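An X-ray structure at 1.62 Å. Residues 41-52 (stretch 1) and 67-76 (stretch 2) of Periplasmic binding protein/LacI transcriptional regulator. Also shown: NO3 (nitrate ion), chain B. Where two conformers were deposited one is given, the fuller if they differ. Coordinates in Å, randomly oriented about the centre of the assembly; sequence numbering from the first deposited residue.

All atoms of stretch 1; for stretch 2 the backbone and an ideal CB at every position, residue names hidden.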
ATOM      1  N   GLY A  41       2.751  -4.659  18.237  1.00 12.04           N
ATOM      2  CA  GLY A  41       1.915  -5.204  17.162  1.00 11.32           C
ATOM      3  C   GLY A  41       1.924  -6.716  17.147  1.00 11.60           C
ATOM      4  O   GLY A  41       2.729  -7.356  17.837  1.00 12.76           O
ATOM      5  N   PRO A  42       1.031  -7.301  16.348  1.00 12.04           N
ATOM      6  CA  PRO A  42       0.887  -8.767  16.250  1.00 12.45           C
ATOM      7  C   PRO A  42       2.023  -9.412  15.544  1.00 12.65           C
ATOM      8  O   PRO A  42       2.725  -8.757  14.780  1.00 12.63           O
ATOM      9  CB  PRO A  42      -0.427  -8.920  15.514  1.00 11.99           C
ATOM     10  CG  PRO A  42      -0.476  -7.742  14.628  1.00 12.22           C
ATOM     11  CD  PRO A  42       0.031  -6.647  15.479  1.00 11.89           C
ATOM     12  N   GLU A  43       2.229 -10.697  15.755  1.00 14.51           N
ATOM     13  CA  GLU A  43       3.353 -11.410  15.114  0.60 16.49           C
ATOM     14  C   GLU A  43       3.214 -11.438  13.602  1.00 15.88           C
ATOM     15  O   GLU A  43       4.192 -11.209  12.884  1.00 16.17           O
ATOM     16  CB  GLU A  43       3.487 -12.840  15.657  0.60 18.78           C
ATOM     17  CG  GLU A  43       4.477 -13.699  14.865  0.60 21.87           C
ATOM     18  CD  GLU A  43       5.037 -14.882  15.638  0.60 25.60           C
ATOM     19  OE1 GLU A  43       5.023 -14.821  16.887  0.60 31.27           O
ATOM     20  OE2 GLU A  43       5.519 -15.853  14.996  0.60 28.58           O
ATOM     21  N   THR A  44       2.004 -11.710  13.137  1.00 16.52           N
ATOM     22  CA  THR A  44       1.630 -11.555  11.746  1.00 16.52           C
ATOM     23  C   THR A  44       0.386 -10.728  11.634  1.00 15.48           C
ATOM     24  O   THR A  44      -0.379 -10.593  12.590  1.00 15.00           O
ATOM     25  CB  THR A  44       1.352 -12.924  11.078  1.00 18.95           C
ATOM     26  OG1 THR A  44       0.048 -13.372  11.454  1.00 22.13           O
ATOM     27  CG2 THR A  44       2.382 -13.938  11.429  1.00 22.85           C
ATOM     28  N   GLU A  45       0.147 -10.174  10.460  1.00 14.45           N
ATOM     29  CA  GLU A  45      -1.028  -9.325  10.261  1.00 15.44           C
ATOM     30  C   GLU A  45      -2.350 -10.088  10.343  1.00 16.20           C
ATOM     31  O   GLU A  45      -3.385  -9.447  10.521  1.00 19.41           O
ATOM     32  CB  GLU A  45      -0.900  -8.461   9.014  1.00 15.04           C
ATOM     33  CG  GLU A  45       0.303  -7.547   9.106  1.00 15.36           C
ATOM     34  CD  GLU A  45       0.371  -6.550   7.951  1.00 18.02           C
ATOM     35  OE1 GLU A  45      -0.547  -6.488   7.080  1.00 21.80           O
ATOM     36  OE2 GLU A  45       1.358  -5.818   7.835  1.00 17.81           O
ATOM     37  N   SER A  46      -2.344 -11.410  10.254  1.00 17.34           N
ATOM     38  CA  SER A  46      -3.582 -12.172  10.438  0.60 17.54           C
ATOM     39  C   SER A  46      -3.991 -12.320  11.891  1.00 17.10           C
ATOM     40  O   SER A  46      -5.080 -12.815  12.184  1.00 16.36           O
ATOM     41  CB  SER A  46      -3.423 -13.555   9.801  0.60 19.37           C
ATOM     42  OG  SER A  46      -2.929 -13.392   8.495  0.60 20.79           O
ATOM     43  N   ASP A  47      -3.135 -11.884  12.838  1.00 16.03           N
ATOM     44  CA  ASP A  47      -3.387 -12.128  14.290  1.00 15.82           C
ATOM     45  C   ASP A  47      -4.210 -10.969  14.839  1.00 15.05           C
ATOM     46  O   ASP A  47      -3.781 -10.171  15.666  1.00 15.00           O
ATOM     47  CB  ASP A  47      -2.069 -12.337  15.062  1.00 15.88           C
ATOM     48  CG  ASP A  47      -1.316 -13.558  14.635  1.00 18.93           C
ATOM     49  OD1 ASP A  47      -1.951 -14.610  14.301  1.00 22.46           O
ATOM     50  OD2 ASP A  47      -0.079 -13.577  14.709  1.00 20.49           O
ATOM     51  N   SER A  48      -5.441 -10.856  14.338  1.00 15.58           N
ATOM     52  CA  SER A  48      -6.330  -9.774  14.732  1.00 15.05           C
ATOM     53  C   SER A  48      -6.667  -9.813  16.226  1.00 14.18           C
ATOM     54  O   SER A  48      -6.801  -8.750  16.841  1.00 13.79           O
ATOM     55  CB  SER A  48      -7.643  -9.816  13.923  1.00 16.22           C
ATOM     56  OG  SER A  48      -8.370 -10.999  14.185  1.00 16.13           O
ATOM     57  N   LYS A  49      -6.887 -11.010  16.791  1.00 13.30           N
ATOM     58  CA  LYS A  49      -7.241 -11.115  18.192  0.60 14.38           C
ATOM     59  C   LYS A  49      -6.121 -10.581  19.081  1.00 12.92           C
ATOM     60  O   LYS A  49      -6.398  -9.860  20.089  1.00 12.42           O
ATOM     61  CB  LYS A  49      -7.542 -12.552  18.530  0.60 15.78           C
ATOM     62  CG  LYS A  49      -8.745 -13.131  17.819  0.60 17.67           C
ATOM     63  CD  LYS A  49      -8.927 -14.579  18.315  0.60 20.81           C
ATOM     64  CE  LYS A  49      -9.997 -15.338  17.543  0.60 24.37           C
ATOM     65  NZ  LYS A  49     -11.287 -14.620  17.588  0.60 26.54           N
ATOM     66  N   ILE A  50      -4.868 -10.886  18.743  1.00 11.86           N
ATOM     67  CA  ILE A  50      -3.773 -10.319  19.549  0.50 11.53           C
ATOM     68  C   ILE A  50      -3.683  -8.801  19.380  1.00 11.34           C
ATOM     69  O   ILE A  50      -3.386  -8.098  20.313  1.00 10.47           O
ATOM     70  CB  ILE A  50      -2.420 -10.979  19.278  0.50 12.05           C
ATOM     71  CG1 ILE A  50      -1.498 -10.804  20.464  0.50 12.27           C
ATOM     72  CG2 ILE A  50      -1.755 -10.376  18.075  0.50 11.63           C
ATOM     73  CD1 ILE A  50      -1.983 -11.493  21.694  0.50 13.34           C
ATOM     74  N   GLN A  51      -3.965  -8.277  18.188  1.00 10.68           N
ATOM     75  CA  GLN A  51      -3.941  -6.826  18.055  1.00 11.09           C
ATOM     76  C   GLN A  51      -5.048  -6.185  18.848  1.00 10.71           C
ATOM     77  O   GLN A  51      -4.851  -5.130  19.483  1.00 10.90           O
ATOM     78  CB  GLN A  51      -3.908  -6.334  16.591  1.00 10.49           C
ATOM     79  CG  GLN A  51      -3.404  -4.901  16.496  1.00 11.10           C
ATOM     80  CD  GLN A  51      -3.656  -4.230  15.195  1.00 11.17           C
ATOM     81  OE1 GLN A  51      -4.748  -4.305  14.616  1.00 11.58           O
ATOM     82  NE2 GLN A  51      -2.661  -3.496  14.741  1.00 10.08           N
ATOM     83  N   GLN A  52      -6.225  -6.799  18.877  1.00 10.95           N
ATOM     84  CA  GLN A  52      -7.289  -6.316  19.754  1.00 11.17           C
ATOM     85  C   GLN A  52      -6.832  -6.286  21.203  1.00 10.66           C
ATOM     86  O   GLN A  52      -7.037  -5.321  21.937  1.00 10.71           O
ATOM     87  CB  GLN A  52      -8.526  -7.222  19.637  1.00 12.80           C
ATOM     88  CG  GLN A  52      -9.313  -7.128  18.329  1.00 15.23           C
ATOM     89  CD  GLN A  52     -10.406  -8.188  18.228  1.00 19.33           C
ATOM     90  OE1 GLN A  52     -10.212  -9.302  18.703  1.00 21.70           O
ATOM     91  NE2 GLN A  52     -11.565  -7.837  17.695  1.00 18.75           N
ATOM     92  N   UNK A  67      -1.766   6.121  18.909  1.00  9.73           N
ATOM     93  CA  UNK A  67      -1.691   6.036  17.436  1.00  9.86           C
ATOM     94  C   UNK A  67      -1.911   4.599  17.062  1.00 10.00           C
ATOM     95  O   UNK A  67      -1.299   3.672  17.677  1.00  9.88           O
ATOM     96  CB  UNK A  67      -0.355   6.544  16.892  1.00  9.86           C
ATOM     97  N   UNK A  68      -2.725   4.361  16.043  1.00  8.97           N
ATOM     98  CA  UNK A  68      -3.209   3.032  15.711  1.00  8.71           C
ATOM     99  C   UNK A  68      -3.263   2.750  14.209  1.00  8.69           C
ATOM    100  O   UNK A  68      -3.799   3.602  13.445  1.00  8.65           O
ATOM    101  CB  UNK A  68      -4.602   2.837  16.313  1.00  8.71           C
ATOM    102  N   UNK A  69      -2.703   1.603  13.800  1.00  8.91           N
ATOM    103  CA  UNK A  69      -2.828   1.091  12.406  1.00  8.74           C
ATOM    104  C   UNK A  69      -3.447  -0.271  12.517  1.00  9.78           C
ATOM    105  O   UNK A  69      -2.735  -1.194  12.906  1.00 10.53           O
ATOM    106  CB  UNK A  69      -1.486   1.029  11.673  1.00  8.74           C
ATOM    107  N   UNK A  70      -4.711  -0.391  12.132  1.00 10.72           N
ATOM    108  CA  UNK A  70      -5.496  -1.632  12.378  1.00 10.87           C
ATOM    109  C   UNK A  70      -5.135  -2.681  11.301  1.00 11.29           C
ATOM    110  O   UNK A  70      -5.085  -2.349  10.118  1.00 11.02           O
ATOM    111  CB  UNK A  70      -6.998  -1.342  12.360  1.00 10.87           C
ATOM    112  N   UNK A  71      -4.899  -3.916  11.716  1.00 11.46           N
ATOM    113  CA  UNK A  71      -4.896  -5.042  10.787  1.00 11.75           C
ATOM    114  C   UNK A  71      -6.383  -5.305  10.444  1.00 11.57           C
ATOM    115  O   UNK A  71      -7.295  -4.642  10.984  1.00 10.91           O
ATOM    116  CB  UNK A  71      -4.213  -6.273  11.386  1.00 11.75           C
ATOM    117  N   UNK A  72      -6.671  -6.279   9.592  1.00 13.24           N
ATOM    118  CA  UNK A  72      -8.034  -6.672   9.294  1.00 14.09           C
ATOM    119  C   UNK A  72      -8.746  -7.162  10.549  1.00 14.26           C
ATOM    120  O   UNK A  72      -8.185  -7.944  11.252  1.00 14.49           O
ATOM    121  CB  UNK A  72      -8.051  -7.756   8.215  1.00 14.09           C
ATOM    122  N   UNK A  73      -9.939  -6.623  10.841  1.00 12.42           N
ATOM    123  CA  UNK A  73     -10.671  -7.063  12.028  1.00 13.24           C
ATOM    124  C   UNK A  73     -11.545  -5.962  12.544  1.00 12.32           C
ATOM    125  O   UNK A  73     -11.549  -4.863  11.965  1.00 11.51           O
ATOM    126  CB  UNK A  73      -9.712  -7.528  13.126  1.00 13.24           C
ATOM    127  N   UNK A  74     -12.239  -6.246  13.617  1.00 12.23           N
ATOM    128  CA  UNK A  74     -13.221  -5.344  14.173  1.00 12.43           C
ATOM    129  C   UNK A  74     -12.712  -4.782  15.495  1.00 12.21           C
ATOM    130  O   UNK A  74     -12.694  -5.460  16.547  1.00 13.40           O
ATOM    131  CB  UNK A  74     -14.563  -6.055  14.363  1.00 12.43           C
ATOM    132  N   UNK A  75     -12.373  -3.512  15.484  1.00 11.61           N
ATOM    133  CA  UNK A  75     -11.888  -2.820  16.657  1.00 10.73           C
ATOM    134  C   UNK A  75     -12.881  -1.792  17.263  1.00 10.41           C
ATOM    135  O   UNK A  75     -12.488  -0.897  17.996  1.00 10.23           O
ATOM    136  CB  UNK A  75     -10.581  -2.113  16.294  1.00 10.73           C
ATOM    137  N   UNK A  76     -14.138  -1.920  16.956  1.00 10.35           N
ATOM    138  CA  UNK A  76     -15.117  -0.973  17.380  1.00 10.89           C
ATOM    139  C   UNK A  76     -15.293  -0.888  18.899  1.00 11.16           C
ATOM    140  O   UNK A  76     -15.519   0.197  19.408  1.00 11.41           O
ATOM    141  CB  UNK A  76     -16.454  -1.319  16.722  1.00 10.89           C
TER
HETATM  142  N   NO3 B 501      -5.153 -14.060  16.362  1.00 29.79           N
HETATM  143  O1  NO3 B 501      -4.496 -13.235  17.016  1.00 24.17           O
HETATM  144  O2  NO3 B 501      -6.340 -13.724  15.668  1.00 28.28           O
HETATM  145  O3  NO3 B 501      -4.680 -15.370  16.300  1.00 34.53           O

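Position 67 lies beyond the reach of stretch 1, which sets no preference; the deposited residue is Ala67. At 68 the CA-to-CB bond points sideways, and nothing of stretch 1 comes within 5.5 Å of the ideal CB. A short side chain would leave the contact untouched, whereas a long one could reach the amide of Gln51. The residue is Phe68, whose ring presents its edge to that amide, with CE1 3.6 Å from Gln51 OE1.

Position 69 contributes through its backbone: its carbonyl O accepts a hydrogen bond from Gln51 NE2 at 2.9 Å. With CB sideways and distant from stretch 1, many residues would serve, and Ala69 is deposited. At 70 the bond points away, so stretch 1 asks little; Ala70 occupies it, its CA 3.6 Å from Gln51 OE1.

Position 71 faces stretch 1. Its CB points toward it, 3.4 Å from Glu45 O and 5.2 Å from Pro42 CG, while its backbone N donates to Gln51 OE1 (2.9 Å, 168°). Gln51 thus reads the backbone at both 69 and 71, a grip that leaves side chains fairly free, provided 71 keeps its N-H. The space between Pro42, Glu45 and Ser48 suits a compact apolar group, such as valine, isoleucine or perhaps alanine. Val71 fills it: CG1 lies 4.1 Å from Pro42 CG, and CG2 lies 3.9 Å from Ser48 CA.

At 72 CB points sideways, leaving room for small or polar residues. Thr72 is deposited. Two waters link its backbone to Glu45 O: one donates to Glu45 O and Thr72 O, both at 2.8 Å; the other donates to Glu45 O (3.0 Å) and accepts from Thr72 N (3.1 Å).

Position 73 calls for glycine. At phi/psi of 152/-179 a CB would jam against the preceding carbonyl, and it would also sit 3.2 Å from Ser48 CB. Gly73 lets the helix start approach closely.

Position 74 points sideways, and its carbonyl O accepts from Gln52 NE2 at 2.9 Å, so many side chains are possible; a short one with an acceptor could take up the backbone N of 76. Asp74 is deposited, its OD1 accepting a hydrogen bond from that N at 3.0 Å.

At 75 CB is sideways and remote, but a long side chain could turn back to Ser48, Gln51 and Gln52. Phe75 does so: CE2 lies 3.4 Å from Gln52 CG, and CZ approaches Gln51 OE1 to 3.1 Å.

Position 76 is out of reach. Thr76 also donates from OG1 to Asp74 OD1 at 2.6 Å.

Stretch 2 67-76: AFAAVTGDFT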
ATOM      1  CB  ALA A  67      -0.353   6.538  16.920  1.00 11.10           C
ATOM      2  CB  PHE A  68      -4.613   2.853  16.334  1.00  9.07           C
ATOM      3  CG  PHE A  68      -5.248   1.421  16.118  1.00  9.09           C
ATOM      4  CD1 PHE A  68      -4.479   0.255  16.165  1.00 10.06           C
ATOM      5  CD2 PHE A  68      -6.633   1.267  15.905  1.00  9.63           C
ATOM      6  CE1 PHE A  68      -5.028  -1.005  16.038  1.00  9.56           C
ATOM      7  CE2 PHE A  68      -7.200  -0.016  15.789  1.00 10.14           C
ATOM      8  CZ  PHE A  68      -6.404  -1.158  15.821  1.00  9.85           C
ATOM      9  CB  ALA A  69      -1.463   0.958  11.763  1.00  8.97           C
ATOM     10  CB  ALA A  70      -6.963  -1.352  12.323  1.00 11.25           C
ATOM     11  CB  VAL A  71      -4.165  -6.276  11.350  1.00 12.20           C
ATOM     12  CG1 VAL A  71      -2.667  -5.982  11.583  1.00 12.97           C
ATOM     13  CG2 VAL A  71      -4.872  -6.867  12.551  1.00 12.60           C
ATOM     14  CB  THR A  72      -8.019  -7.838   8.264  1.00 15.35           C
ATOM     15  OG1 THR A  72      -7.461  -7.337   7.040  1.00 17.03           O
ATOM     16  CG2 THR A  72      -9.340  -8.333   7.952  1.00 16.35           C
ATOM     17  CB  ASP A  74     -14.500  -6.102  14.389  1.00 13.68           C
ATOM     18  CG  ASP A  74     -15.695  -5.220  14.888  1.00 14.35           C
ATOM     19  OD1 ASP A  74     -15.478  -4.185  15.566  1.00 15.28           O
ATOM     20  OD2 ASP A  74     -16.880  -5.644  14.614  1.00 16.00           O
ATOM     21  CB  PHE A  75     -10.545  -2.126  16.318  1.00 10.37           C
ATOM     22  CG  PHE A  75      -9.513  -3.075  15.836  1.00 10.03           C
ATOM     23  CD1 PHE A  75      -9.409  -3.415  14.486  1.00 10.11           C
ATOM     24  CD2 PHE A  75      -8.740  -3.827  16.751  1.00 10.77           C
ATOM     25  CE1 PHE A  75      -8.552  -4.379  14.044  1.00 10.52           C
ATOM     26  CE2 PHE A  75      -7.856  -4.780  16.289  1.00 10.97           C
ATOM     27  CZ  PHE A  75      -7.767  -5.083  14.939  1.00 10.72           C
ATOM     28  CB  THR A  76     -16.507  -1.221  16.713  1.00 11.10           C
ATOM     29  OG1 THR A  76     -16.966  -2.554  16.967  1.00 11.34           O
ATOM     30  CG2 THR A  76     -16.459  -1.078  15.240  1.00 11.63           C
TER
HETATM   31  O   HOH W   1      -6.170  -9.751  10.671  1.00 22.64           O
HETATM   32  O   HOH W   2      -4.577  -8.004   8.175  1.00 26.19           O
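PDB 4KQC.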